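Local coordinates for phenylalanine--tRNA ligase beta subunit (Pyrococcus horikoshii, PDB 2CXI), which helps attach phenylalanine to tRNA(Phe) at the expense of ATP as the beta subunit of an alpha2beta2 enzyme, this chain being its N-terminal fragment with the B3/4 and B5 regions, at residues Glu297-Asp300 / Gly301-Lys304; Arg17-Ile21 / Glu22-Asp26; Arg223-Thr226 / Asp227-Asn230. All blocks are in the same frame, centred on the assembly; numbering follows the deposited sequence.

Interaction 1: residues Glu297-Asp300 / Gly301-Lys304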
ATOM      1  N   GLU A 297     -58.095  24.835  -9.206  1.00 35.16           N
ATOM      2  CA  GLU A 297     -57.624  25.754 -10.239  1.00 36.83           C
ATOM      3  C   GLU A 297     -56.364  26.471  -9.769  1.00 36.33           C
ATOM      4  O   GLU A 297     -56.402  27.609  -9.293  1.00 38.36           O
ATOM      5  CB  GLU A 297     -58.737  26.724 -10.682  1.00 38.04           C
ATOM      6  CG  GLU A 297     -59.727  26.090 -11.666  1.00 41.73           C
ATOM      7  CD  GLU A 297     -59.042  25.332 -12.811  1.00 48.36           C
ATOM      8  OE1 GLU A 297     -58.213  25.937 -13.536  1.00 51.13           O
ATOM      9  OE2 GLU A 297     -59.332  24.125 -13.003  1.00 50.43           O
ATOM     10  N   LEU A 298     -55.244  25.774  -9.835  1.00 34.50           N
ATOM     11  CA  LEU A 298     -53.993  26.374  -9.442  1.00 32.19           C
ATOM     12  C   LEU A 298     -53.242  26.616 -10.732  1.00 31.30           C
ATOM     13  O   LEU A 298     -53.219  25.738 -11.593  1.00 29.43           O
ATOM     14  CB  LEU A 298     -53.202  25.411  -8.557  1.00 32.11           C
ATOM     15  CG  LEU A 298     -53.828  24.950  -7.243  1.00 32.80           C
ATOM     16  CD1 LEU A 298     -53.135  23.671  -6.799  1.00 33.79           C
ATOM     17  CD2 LEU A 298     -53.772  26.034  -6.170  1.00 32.28           C
ATOM     18  N   ASN A 299     -52.631  27.794 -10.881  1.00 30.57           N
ATOM     19  CA  ASN A 299     -51.863  28.040 -12.099  1.00 30.85           C
ATOM     20  C   ASN A 299     -50.514  27.350 -11.986  1.00 30.77           C
ATOM     21  O   ASN A 299     -50.213  26.768 -10.938  1.00 30.57           O
ATOM     22  CB  ASN A 299     -51.734  29.545 -12.421  1.00 31.39           C
ATOM     23  CG  ASN A 299     -51.075  30.338 -11.315  1.00 32.49           C
ATOM     24  OD1 ASN A 299     -49.999  29.985 -10.827  1.00 32.81           O
ATOM     25  ND2 ASN A 299     -51.704  31.458 -10.935  1.00 34.23           N
ATOM     26  N   ASP A 300     -49.696  27.408 -13.040  1.00 30.06           N
ATOM     27  CA  ASP A 300     -48.407  26.716 -13.017  1.00 30.05           C
ATOM     28  C   ASP A 300     -47.474  27.154 -11.892  1.00 29.68           C
ATOM     29  O   ASP A 300     -46.793  26.295 -11.302  1.00 29.89           O
ATOM     30  CB  ASP A 300     -47.703  26.819 -14.358  1.00 29.91           C
ATOM     31  CG  ASP A 300     -48.458  26.109 -15.455  1.00 31.98           C
ATOM     32  OD1 ASP A 300     -49.453  25.395 -15.166  1.00 35.37           O
ATOM     33  OD2 ASP A 300     -48.117  26.184 -16.642  1.00 35.26           O
ATOM     34  N   GLY A 301     -47.443  28.468 -11.616  1.00 28.05           N
ATOM     35  CA  GLY A 301     -46.653  29.043 -10.533  1.00 27.72           C
ATOM     36  C   GLY A 301     -47.093  28.554  -9.148  1.00 27.59           C
ATOM     37  O   GLY A 301     -46.256  28.281  -8.279  1.00 26.92           O
ATOM     38  N   GLU A 302     -48.403  28.463  -8.935  1.00 26.29           N
ATOM     39  CA  GLU A 302     -48.921  27.957  -7.659  1.00 26.56           C
ATOM     40  C   GLU A 302     -48.562  26.483  -7.424  1.00 25.07           C
ATOM     41  O   GLU A 302     -48.162  26.088  -6.308  1.00 24.75           O
ATOM     42  CB  GLU A 302     -50.423  28.176  -7.567  1.00 26.41           C
ATOM     43  CG  GLU A 302     -50.753  29.644  -7.353  1.00 29.06           C
ATOM     44  CD  GLU A 302     -52.211  29.953  -7.593  1.00 30.98           C
ATOM     45  OE1 GLU A 302     -52.837  29.327  -8.478  1.00 29.10           O
ATOM     46  OE2 GLU A 302     -52.727  30.825  -6.867  1.00 35.39           O
ATOM     47  N   ILE A 303     -48.689  25.688  -8.478  1.00 23.56           N
ATOM     48  CA  ILE A 303     -48.322  24.274  -8.405  1.00 23.61           C
ATOM     49  C   ILE A 303     -46.826  24.166  -8.154  1.00 23.50           C
ATOM     50  O   ILE A 303     -46.387  23.375  -7.301  1.00 21.11           O
ATOM     51  CB  ILE A 303     -48.719  23.494  -9.678  1.00 23.12           C
ATOM     52  CG1 ILE A 303     -50.250  23.531  -9.854  1.00 22.67           C
ATOM     53  CG2 ILE A 303     -48.221  22.024  -9.560  1.00 24.66           C
ATOM     54  CD1 ILE A 303     -50.730  23.020 -11.178  1.00 20.71           C
ATOM     55  N   LYS A 304     -46.027  24.963  -8.875  1.00 23.36           N
ATOM     56  CA  LYS A 304     -44.585  24.952  -8.608  1.00 23.67           C
ATOM     57  C   LYS A 304     -44.263  25.194  -7.113  1.00 23.73           C
ATOM     58  O   LYS A 304     -43.445  24.493  -6.524  1.00 22.85           O
ATOM     59  CB  LYS A 304     -43.836  25.947  -9.507  1.00 23.98           C
ATOM     60  CG  LYS A 304     -42.348  26.077  -9.170  1.00 23.94           C
ATOM     61  CD  LYS A 304     -41.557  26.622 -10.347  1.00 26.45           C
ATOM     62  CE  LYS A 304     -40.243  27.200  -9.844  1.00 28.10           C
ATOM     63  NZ  LYS A 304     -39.287  27.274 -10.923  1.00 31.02           N
TER

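Interaction 2: residues Arg17-Ile21 / Glu22-Asp26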
ATOM      1  N   ARG A  17     -36.559  26.296  15.996  1.00 20.35           N
ATOM      2  CA  ARG A  17     -37.595  27.196  16.588  1.00 20.64           C
ATOM      3  C   ARG A  17     -38.333  26.343  17.582  1.00 20.13           C
ATOM      4  O   ARG A  17     -38.399  25.137  17.362  1.00 18.48           O
ATOM      5  CB  ARG A  17     -38.642  27.401  15.499  1.00 22.46           C
ATOM      6  CG  ARG A  17     -39.002  28.716  15.207  1.00 26.64           C
ATOM      7  CD  ARG A  17     -39.723  28.780  13.884  1.00 27.42           C
ATOM      8  NE  ARG A  17     -38.777  29.205  12.876  1.00 28.43           N
ATOM      9  CZ  ARG A  17     -39.085  29.985  11.867  1.00 32.70           C
ATOM     10  NH1 ARG A  17     -40.346  30.413  11.715  1.00 32.60           N
ATOM     11  NH2 ARG A  17     -38.144  30.302  10.990  1.00 35.24           N
ATOM     12  N   SER A  18     -38.973  26.929  18.597  1.00 18.90           N
ATOM     13  CA  SER A  18     -39.836  26.127  19.467  1.00 20.67           C
ATOM     14  C   SER A  18     -41.317  26.454  19.214  1.00 20.04           C
ATOM     15  O   SER A  18     -41.662  27.456  18.568  1.00 20.41           O
ATOM     16  CB  SER A  18     -39.489  26.233  20.967  1.00 20.98           C
ATOM     17  OG  SER A  18     -39.567  27.572  21.361  1.00 25.26           O
ATOM     18  N   PHE A  19     -42.176  25.546  19.671  1.00 21.23           N
ATOM     19  CA  PHE A  19     -43.617  25.644  19.437  1.00 20.77           C
ATOM     20  C   PHE A  19     -44.357  25.151  20.663  1.00 20.71           C
ATOM     21  O   PHE A  19     -43.880  24.256  21.383  1.00 21.41           O
ATOM     22  CB  PHE A  19     -44.066  24.809  18.243  1.00 20.23           C
ATOM     23  CG  PHE A  19     -43.290  25.052  16.994  1.00 20.68           C
ATOM     24  CD1 PHE A  19     -43.727  25.986  16.059  1.00 17.70           C
ATOM     25  CD2 PHE A  19     -42.134  24.329  16.739  1.00 18.92           C
ATOM     26  CE1 PHE A  19     -43.012  26.204  14.879  1.00 20.87           C
ATOM     27  CE2 PHE A  19     -41.413  24.557  15.556  1.00 22.18           C
ATOM     28  CZ  PHE A  19     -41.858  25.495  14.641  1.00 20.69           C
ATOM     29  N   SER A  20     -45.546  25.707  20.915  1.00 20.48           N
ATOM     30  CA  SER A  20     -46.354  25.107  22.003  1.00 20.16           C
ATOM     31  C   SER A  20     -46.845  23.704  21.635  1.00 19.89           C
ATOM     32  O   SER A  20     -46.786  23.290  20.461  1.00 19.26           O
ATOM     33  CB  SER A  20     -47.560  25.980  22.306  1.00 19.09           C
ATOM     34  OG  SER A  20     -48.385  26.010  21.173  1.00 19.30           O
ATOM     35  N   ILE A  21     -47.305  22.965  22.645  1.00 20.21           N
ATOM     36  CA  ILE A  21     -47.955  21.687  22.410  1.00 21.81           C
ATOM     37  C   ILE A  21     -49.168  21.842  21.474  1.00 21.45           C
ATOM     38  O   ILE A  21     -49.389  21.023  20.565  1.00 21.37           O
ATOM     39  CB  ILE A  21     -48.361  21.017  23.746  1.00 21.10           C
ATOM     40  CG1 ILE A  21     -47.112  20.670  24.587  1.00 23.30           C
ATOM     41  CG2 ILE A  21     -49.232  19.792  23.463  1.00 24.98           C
ATOM     42  CD1 ILE A  21     -46.135  19.660  23.915  1.00 23.41           C
ATOM     43  N   GLU A  22     -49.925  22.918  21.664  1.00 21.40           N
ATOM     44  CA  GLU A  22     -51.082  23.165  20.805  1.00 21.54           C
ATOM     45  C   GLU A  22     -50.662  23.382  19.331  1.00 21.04           C
ATOM     46  O   GLU A  22     -51.325  22.895  18.422  1.00 21.33           O
ATOM     47  CB  GLU A  22     -51.936  24.340  21.333  1.00 20.19           C
ATOM     48  CG  GLU A  22     -53.060  24.735  20.381  1.00 21.69           C
ATOM     49  CD  GLU A  22     -54.040  25.760  20.970  1.00 21.60           C
ATOM     50  OE1 GLU A  22     -53.959  26.055  22.165  1.00 20.97           O
ATOM     51  OE2 GLU A  22     -54.865  26.267  20.212  1.00 19.44           O
ATOM     52  N   GLU A  23     -49.561  24.085  19.097  1.00 21.25           N
ATOM     53  CA  GLU A  23     -49.016  24.256  17.729  1.00 21.40           C
ATOM     54  C   GLU A  23     -48.446  22.933  17.147  1.00 20.90           C
ATOM     55  O   GLU A  23     -48.574  22.669  15.940  1.00 21.26           O
ATOM     56  CB  GLU A  23     -47.937  25.325  17.726  1.00 22.54           C
ATOM     57  CG  GLU A  23     -48.493  26.748  17.918  1.00 22.59           C
ATOM     58  CD  GLU A  23     -47.420  27.801  18.097  1.00 24.24           C
ATOM     59  OE1 GLU A  23     -46.401  27.508  18.731  1.00 22.57           O
ATOM     60  OE2 GLU A  23     -47.633  28.945  17.621  1.00 30.62           O
ATOM     61  N   TRP A  24     -47.858  22.115  18.017  1.00 20.53           N
ATOM     62  CA  TRP A  24     -47.308  20.787  17.646  1.00 21.03           C
ATOM     63  C   TRP A  24     -48.361  19.860  17.052  1.00 21.31           C
ATOM     64  O   TRP A  24     -48.065  19.021  16.205  1.00 21.29           O
ATOM     65  CB  TRP A  24     -46.557  20.135  18.822  1.00 19.88           C
ATOM     66  CG  TRP A  24     -45.052  20.472  18.769  1.00 16.96           C
ATOM     67  CD1 TRP A  24     -44.342  21.308  19.597  1.00 20.16           C
ATOM     68  CD2 TRP A  24     -44.120  20.000  17.788  1.00 17.33           C
ATOM     69  NE1 TRP A  24     -43.016  21.364  19.205  1.00 21.25           N
ATOM     70  CE2 TRP A  24     -42.858  20.602  18.072  1.00 18.55           C
ATOM     71  CE3 TRP A  24     -44.236  19.183  16.646  1.00 17.07           C
ATOM     72  CZ2 TRP A  24     -41.712  20.357  17.296  1.00 19.41           C
ATOM     73  CZ3 TRP A  24     -43.086  18.922  15.875  1.00 18.94           C
ATOM     74  CH2 TRP A  24     -41.845  19.532  16.202  1.00 18.43           C
ATOM     75  N   GLU A  25     -49.601  20.077  17.472  1.00 21.42           N
ATOM     76  CA  GLU A  25     -50.733  19.309  16.969  1.00 22.01           C
ATOM     77  C   GLU A  25     -50.867  19.517  15.493  1.00 21.51           C
ATOM     78  O   GLU A  25     -51.154  18.566  14.799  1.00 22.09           O
ATOM     79  CB  GLU A  25     -52.045  19.756  17.634  1.00 21.54           C
ATOM     80  CG  GLU A  25     -52.083  19.444  19.116  1.00 22.52           C
ATOM     81  CD  GLU A  25     -52.435  18.006  19.426  1.00 25.69           C
ATOM     82  OE1 GLU A  25     -52.868  17.257  18.530  1.00 28.42           O
ATOM     83  OE2 GLU A  25     -52.262  17.623  20.589  1.00 27.56           O
ATOM     84  N   ASP A  26     -50.675  20.741  15.011  1.00 21.09           N
ATOM     85  CA  ASP A  26     -50.698  20.986  13.550  1.00 22.42           C
ATOM     86  C   ASP A  26     -49.413  20.534  12.843  1.00 21.72           C
ATOM     87  O   ASP A  26     -49.439  20.058  11.702  1.00 21.02           O
ATOM     88  CB  ASP A  26     -50.948  22.472  13.241  1.00 23.78           C
ATOM     89  CG  ASP A  26     -52.267  22.967  13.857  1.00 28.44           C
ATOM     90  OD1 ASP A  26     -53.262  22.221  13.833  1.00 32.80           O
ATOM     91  OD2 ASP A  26     -52.376  24.047  14.421  1.00 29.22           O
TER

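Interaction 3: residues Arg223-Thr226 / Asp227-Asn230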
ATOM      1  N   ARG A 223     -17.409   0.254  18.471  1.00 18.32           N
ATOM      2  CA  ARG A 223     -18.602   0.700  19.226  1.00 18.75           C
ATOM      3  C   ARG A 223     -18.877   2.195  19.134  1.00 19.30           C
ATOM      4  O   ARG A 223     -17.966   3.017  19.262  1.00 20.36           O
ATOM      5  CB  ARG A 223     -18.494   0.254  20.691  1.00 18.36           C
ATOM      6  CG  ARG A 223     -18.505  -1.261  20.802  1.00 20.04           C
ATOM      7  CD  ARG A 223     -19.894  -1.889  20.670  1.00 19.12           C
ATOM      8  NE  ARG A 223     -20.880  -1.364  21.626  1.00 20.16           N
ATOM      9  CZ  ARG A 223     -20.950  -1.717  22.903  1.00 24.21           C
ATOM     10  NH1 ARG A 223     -20.091  -2.578  23.417  1.00 23.53           N
ATOM     11  NH2 ARG A 223     -21.899  -1.200  23.674  1.00 27.43           N
ATOM     12  N   VAL A 224     -20.125   2.547  18.836  1.00 19.66           N
ATOM     13  CA  VAL A 224     -20.562   3.940  18.790  1.00 18.59           C
ATOM     14  C   VAL A 224     -20.989   4.413  20.192  1.00 19.16           C
ATOM     15  O   VAL A 224     -21.787   3.770  20.868  1.00 17.38           O
ATOM     16  CB  VAL A 224     -21.767   4.151  17.823  1.00 18.82           C
ATOM     17  CG1 VAL A 224     -22.159   5.625  17.738  1.00 16.46           C
ATOM     18  CG2 VAL A 224     -21.460   3.617  16.402  1.00 16.05           C
ATOM     19  N   THR A 225     -20.454   5.550  20.606  1.00 19.96           N
ATOM     20  CA  THR A 225     -20.853   6.167  21.884  1.00 21.76           C
ATOM     21  C   THR A 225     -21.218   7.624  21.597  1.00 22.10           C
ATOM     22  O   THR A 225     -21.089   8.085  20.456  1.00 21.44           O
ATOM     23  CB  THR A 225     -19.694   6.106  22.939  1.00 22.18           C
ATOM     24  OG1 THR A 225     -18.649   6.994  22.541  1.00 21.25           O
ATOM     25  CG2 THR A 225     -19.009   4.701  23.027  1.00 23.25           C
ATOM     26  N   THR A 226     -21.644   8.382  22.616  1.00 22.19           N
ATOM     27  CA  THR A 226     -21.816   9.830  22.397  1.00 22.95           C
ATOM     28  C   THR A 226     -20.479  10.567  22.130  1.00 22.49           C
ATOM     29  O   THR A 226     -20.506  11.724  21.717  1.00 22.97           O
ATOM     30  CB  THR A 226     -22.551  10.512  23.593  1.00 23.67           C
ATOM     31  OG1 THR A 226     -21.799  10.258  24.780  1.00 25.70           O
ATOM     32  CG2 THR A 226     -23.914   9.850  23.848  1.00 25.19           C
ATOM     33  N   ASP A 227     -19.324   9.922  22.361  1.00 22.12           N
ATOM     34  CA  ASP A 227     -18.014  10.501  21.975  1.00 21.68           C
ATOM     35  C   ASP A 227     -17.646  10.272  20.508  1.00 21.64           C
ATOM     36  O   ASP A 227     -16.710  10.897  19.972  1.00 19.85           O
ATOM     37  CB  ASP A 227     -16.899   9.968  22.854  1.00 23.45           C
ATOM     38  CG  ASP A 227     -17.029  10.443  24.292  1.00 27.20           C
ATOM     39  OD1 ASP A 227     -17.414  11.606  24.511  1.00 29.07           O
ATOM     40  OD2 ASP A 227     -16.805   9.700  25.268  1.00 34.26           O
ATOM     41  N   THR A 228     -18.403   9.390  19.853  1.00 20.23           N
ATOM     42  CA  THR A 228     -18.202   9.136  18.411  1.00 19.38           C
ATOM     43  C   THR A 228     -18.459  10.377  17.541  1.00 18.85           C
ATOM     44  O   THR A 228     -19.499  11.031  17.635  1.00 19.46           O
ATOM     45  CB  THR A 228     -19.055   7.930  17.955  1.00 18.60           C
ATOM     46  OG1 THR A 228     -18.567   6.753  18.614  1.00 18.99           O
ATOM     47  CG2 THR A 228     -18.850   7.661  16.432  1.00 16.36           C
ATOM     48  N   LYS A 229     -17.474  10.707  16.717  1.00 19.62           N
ATOM     49  CA  LYS A 229     -17.552  11.820  15.761  1.00 20.64           C
ATOM     50  C   LYS A 229     -17.751  11.390  14.298  1.00 20.01           C
ATOM     51  O   LYS A 229     -18.397  12.100  13.513  1.00 18.86           O
ATOM     52  CB  LYS A 229     -16.276  12.679  15.871  1.00 20.85           C
ATOM     53  CG  LYS A 229     -16.168  13.434  17.212  1.00 22.22           C
ATOM     54  CD  LYS A 229     -14.926  14.362  17.182  1.00 24.37           C
ATOM     55  CE  LYS A 229     -14.671  14.973  18.566  1.00 33.81           C
ATOM     56  NZ  LYS A 229     -14.052  13.940  19.492  1.00 39.83           N
ATOM     57  N   ASN A 230     -17.177  10.233  13.931  1.00 18.86           N
ATOM     58  CA  ASN A 230     -17.155   9.768  12.539  1.00 19.19           C
ATOM     59  C   ASN A 230     -17.734   8.373  12.515  1.00 18.56           C
ATOM     60  O   ASN A 230     -17.237   7.492  13.198  1.00 18.29           O
ATOM     61  CB  ASN A 230     -15.709   9.727  11.996  1.00 18.27           C
ATOM     62  CG  ASN A 230     -15.019  11.083  12.092  1.00 21.76           C
ATOM     63  OD1 ASN A 230     -15.534  12.080  11.597  1.00 17.11           O
ATOM     64  ND2 ASN A 230     -13.864  11.126  12.769  1.00 21.92           N
TER
HETATM   65  O   HOH W   1     -19.924  12.953  19.539  1.00 19.15           O

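Interaction 1: residues Glu297-Asp300 / Gly301-Lys304
N299 and D300 lead the chain into helix 300-309, where the carbonyls of N299 and D300 accept from I303 N and K304 N, the first two i to i+4 bonds of the new helix. N299 is the N-cap. Its CG lies between the backbone N and the carbonyl carbon (chi1 59°), a rotamer that folds the amide back over the first turn, and OD1 accepts from E302 N at 2.9 Å with the donor somewhat tilted from the carbonyl plane. E302 returns the bond. Its CG stands anti to its carbonyl carbon, the chain beyond runs extended, and OE1 reaches back to N299 N at 2.9 Å; it is the anti lone pair, away from OE2, that receives this fairly straight bond (161° at the hydrogen). Two reciprocal bonds thus join the same pair of residues and fix the rotation of both side chains. The N299 amide and the E302 carboxylate lie stacked, their planes 17° apart, although ND2 of N299, 3.4 Å from OE1 of E302, is badly angled for a bond. Beside the polar pair, L298 CB rests on I303 CG1 at 3.7 Å, and I303 CD1 lies about as close to L298 O. R291 of helix 287-294 meets both L298 O and, in a salt bridge, D300 OD1, tying the helix start to the preceding helix, while K304 NZ bonds to V314 O of strand 313-317. The side chain of I303 lies about 9 Å from that of D341, a predicted magnesium ligand. A capping box flanked by a hydrophobic staple, here L298 before the N-cap and I303, the fourth helical residue, is a classic helix N-terminus, in this case within the B5 domain.

Interaction 2: residues Arg17-Ile21 / Glu22-Asp26
F19 turns a ring edge toward the face of W24, the phenyl and the five-membered ring standing 5.5 Å apart between centroids with planes at 81°. F19 CG, anti to its own carbonyl carbon (chi1 -52°), lies above the indole plane, offset toward its rim, and F19 CD2 comes 4.0 Å from W24 CE2. The tryptophan holds an unusual chi1 of -93°, well off the staggered value, and its CD1 edge meets F19 O at 3.5 Å. E12 of helix 8-15 accepts from W24 NE1 and from F19 N through the same oxygen, OE2, which holds the indole and the loop together. S20 is the N-cap of helix 21-30. Its OG sits between the backbone N and the carbonyl carbon, facing the helix end, and accepts from E23 N at 3.1 Å. The E23 chain, extended beyond CG, runs back past S20 OG, with E23 CG at 3.3 Å from it, until E23 OE1 accepts from S20 N at 3.0 Å, on the anti side and somewhat out of the carboxylate plane. These mutual bonds make a capping box, and F19, just before the N-cap, and W24, the fourth helical residue, form a hydrophobic staple beside it, a pairing characteristic of helix N-termini.

Interaction 3: residues Arg223-Thr226 / Asp227-Asn230
T228 N approaches the carbonyl group of T225 from above its plane, 64° out of it, so the 3.0 Å bond from T228 N to T225 O does not follow a lone pair; it closes a type I beta turn from T225 to T228. The D227 carboxylate stands obliquely beside the T226 carbonyl, D227 OD1 being 4.0 Å from T226 C. Two threonine hydroxyls reinforce the turn. T225 OG1, placed between its own backbone N and carbonyl carbon (chi1 70°), accepts from D227 N at 3.0 Å in a moderately bent bond, an ST turn from T225 to D227 nested in the beta turn. From the far end, T228 OG1 receives T225 N at 3.0 Å in a nearly straight bond, and V224 CG1 packs across T228 CB at 3.9 Å. A water donates to both T226 O and T228 O, linking the turn to the chain that leaves it. T228 OG1 is also bonded to D146 OD2, at the end of strand 140-146, and K149 NZ bonds R223 O on the incoming side. In the B3/4 domain, which in this family carries the amino-acid editing activity, V224 and T226 set the turn against L119 of helix 116-133, two residues ahead of strand 231-237 of the large mixed sheet.

Along the chain the order is interaction 2, interaction 3, interaction 1, and none touches another. Interaction 2 starts helix 21-30 in the N-terminal region, interaction 3 precedes strand 231-237 within the B3/4 range, and interaction 1 starts helix 300-309 within the B5 range. Centres of interactions 1 and 2 are about 29 Å apart, those of 2 and 3 about 32 Å apart, and those of 1 and 3, on opposite sides of the chain's centre, about 46 Å. Interactions 1 and 2 both open a helix with a capping box, whereas interaction 3 is a turn without a helix. Each is thus a local feature of a different part of this multidomain fragment.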